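Local coordinates for cephalosporin acylase (Bacillus halodurans, PDB 2NLZ), which probably cleaves amide bonds of cephalosporin-type or gamma-glutamyl substrates, as a member of the gamma-glutamyltranspeptidase family of N-terminal nucleophile hydrolases, at residues 154-159 against 531-536. The protein carries 1 engineered substitution. Sequence-based numbering, arbitrary orientation.
Sequences PVTPTL and RTDGQV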
loop_
_atom_site.group_PDB
_atom_site.type_symbol
_atom_site.label_atom_id
_atom_site.label_comp_id
_atom_site.label_asym_id
_atom_site.label_seq_id
_atom_site.Cartn_x
_atom_site.Cartn_y
_atom_site.Cartn_z
ATOM N N PRO D 154 -14.722 2.148 32.027
ATOM C CA PRO D 154 -15.365 2.366 30.722
ATOM C C PRO D 154 -14.961 1.312 29.706
ATOM O O PRO D 154 -13.780 1.011 29.563
ATOM C CB PRO D 154 -14.840 3.734 30.284
ATOM C CG PRO D 154 -13.577 3.924 31.021
ATOM C CD PRO D 154 -13.696 3.170 32.313
ATOM N N VAL D 155 -15.948 0.766 29.008
ATOM C CA VAL D 155 -15.737 -0.325 28.063
ATOM C C VAL D 155 -15.222 0.185 26.705
ATOM O O VAL D 155 -15.827 1.055 26.077
ATOM C CB VAL D 155 -17.035 -1.154 27.908
ATOM C CG1 VAL D 155 -16.890 -2.223 26.837
ATOM C CG2 VAL D 155 -17.397 -1.781 29.231
ATOM N N THR D 156 -14.089 -0.350 26.267
ATOM C CA THR D 156 -13.516 0.044 24.985
ATOM C C THR D 156 -14.304 -0.618 23.837
ATOM O O THR D 156 -14.904 -1.677 24.046
ATOM C CB THR D 156 -11.998 -0.300 24.909
ATOM O OG1 THR D 156 -11.832 -1.712 24.745
ATOM C CG2 THR D 156 -11.247 0.175 26.170
ATOM N N PRO D 157 -14.321 0.012 22.637
ATOM C CA PRO D 157 -15.039 -0.486 21.452
ATOM C C PRO D 157 -14.783 -1.952 21.099
ATOM O O PRO D 157 -15.717 -2.666 20.723
ATOM C CB PRO D 157 -14.501 0.396 20.326
ATOM C CG PRO D 157 -14.115 1.644 20.980
ATOM C CD PRO D 157 -13.645 1.291 22.354
ATOM N N THR D 158 -13.527 -2.381 21.207
ATOM C CA THR D 158 -13.140 -3.745 20.861
ATOM C C THR D 158 -13.745 -4.744 21.843
ATOM O O THR D 158 -14.354 -5.735 21.429
ATOM C CB THR D 158 -11.609 -3.903 20.834
ATOM O OG1 THR D 158 -11.037 -2.803 20.124
ATOM C CG2 THR D 158 -11.204 -5.213 20.164
ATOM N N LEU D 159 -13.579 -4.467 23.137
ATOM C CA LEU D 159 -14.182 -5.277 24.182
ATOM C C LEU D 159 -15.706 -5.292 24.021
ATOM O O LEU D 159 -16.335 -6.340 24.175
ATOM C CB LEU D 159 -13.776 -4.755 25.559
ATOM C CG LEU D 159 -14.302 -5.488 26.791
ATOM C CD1 LEU D 159 -13.660 -6.841 26.902
ATOM C CD2 LEU D 159 -14.017 -4.673 28.033
ATOM N N ARG D 531 -3.099 -5.182 16.720
ATOM C CA ARG D 531 -4.474 -5.521 16.328
ATOM C C ARG D 531 -5.564 -5.312 17.400
ATOM O O ARG D 531 -6.738 -5.598 17.154
ATOM C CB ARG D 531 -4.538 -6.952 15.806
ATOM C CG ARG D 531 -3.773 -7.155 14.529
ATOM C CD ARG D 531 -3.464 -8.615 14.316
ATOM N NE ARG D 531 -2.477 -8.828 13.258
ATOM C CZ ARG D 531 -1.164 -8.658 13.397
ATOM N NH1 ARG D 531 -0.656 -8.249 14.547
ATOM N NH2 ARG D 531 -0.359 -8.886 12.374
ATOM N N THR D 532 -5.178 -4.806 18.569
ATOM C CA THR D 532 -6.094 -4.662 19.688
ATOM C C THR D 532 -5.712 -3.463 20.573
ATOM O O THR D 532 -4.733 -2.770 20.291
ATOM C CB THR D 532 -6.158 -5.979 20.509
ATOM O OG1 THR D 532 -7.250 -5.940 21.433
ATOM C CG2 THR D 532 -4.862 -6.223 21.266
ATOM N N ASP D 533 -6.523 -3.200 21.605
ATOM C CA ASP D 533 -6.191 -2.255 22.669
ATOM C C ASP D 533 -5.120 -2.927 23.477
ATOM O O ASP D 533 -5.161 -4.132 23.663
ATOM C CB ASP D 533 -7.376 -2.024 23.608
ATOM C CG ASP D 533 -8.641 -1.608 22.893
ATOM O OD1 ASP D 533 -8.645 -0.554 22.226
ATOM O OD2 ASP D 533 -9.648 -2.333 23.035
ATOM N N GLY D 534 -4.168 -2.172 23.986
ATOM C CA GLY D 534 -3.091 -2.779 24.758
ATOM C C GLY D 534 -1.892 -1.864 24.884
ATOM O O GLY D 534 -1.860 -0.766 24.300
ATOM N N GLN D 535 -0.891 -2.308 25.631
ATOM C CA GLN D 535 0.185 -1.409 25.957
ATOM C C GLN D 535 1.418 -2.166 26.364
ATOM O O GLN D 535 1.312 -3.201 27.025
ATOM C CB GLN D 535 -0.256 -0.516 27.112
ATOM C CG GLN D 535 0.427 0.816 27.175
ATOM C CD GLN D 535 -0.079 1.656 28.328
ATOM O OE1 GLN D 535 -0.115 1.206 29.470
ATOM N NE2 GLN D 535 -0.478 2.886 28.030
ATOM N N VAL D 536 2.579 -1.659 25.945
ATOM C CA VAL D 536 3.839 -1.946 26.628
ATOM C C VAL D 536 4.157 -0.698 27.417
ATOM O O VAL D 536 4.202 0.401 26.849
ATOM C CB VAL D 536 5.043 -2.152 25.698
ATOM C CG1 VAL D 536 6.038 -3.060 26.365
ATOM C CG2 VAL D 536 4.643 -2.713 24.390
#
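Asp533, in the loop just ahead of strand 535-538, reaches with its carboxylate for the first turn of helix 157-173. The bond from CA to CB is directed toward residues 154-159, and CG lies anti to the carbonyl carbon, beside the backbone N (chi1 -54°), so the acid extends tip to tip toward two threonine hydroxyls. CG itself comes within 3.7 Å of Thr156 OG1. The two oxygens then divide the work. OD2 takes both hydrogen bonds that cross between the segments: Thr156 OG1 donates to Asp533 OD2 at 2.8 Å, arriving from above the carboxylate, 53° out of its plane, and Thr158 OG1 adds a weak bond to Asp533 OD2 at 3.3 Å. OD1, 3.9 Å from Thr158 OG1 and not bonded to it, accepts a hydrogen bond from Asn17 ND2 of the second subunit, a residue that also packs on Thr158, so this carboxylate ties a chain contact to a subunit interface. Thr156 holds the N-cap position; its OG1 sits between the backbone N and the carbonyl carbon (chi1 74°) and faces Asp533. Thr158 turns OG1 anti to its carbonyl carbon, while its methyl CG2 lies loosely against Thr532, 4.2 Å from Thr532 OG1. Leu159 N is 4.5 Å from Asp533 OD2, too long for a bond, yet the nearby helix start would probably favour the charged form of the acid. An alanine in place of this aspartate would remove both acceptor oxygens and would probably loosen the hold on the helix start and on the neighbouring subunit alike. Two residues on, Gln535 pairs through its backbone with Thr28, and Val536 packs on Met25 and Ala27. The contact thus joins the beginning of helix 157-173 to the loop leading into strand 535-538, which runs antiparallel to strand 24-28.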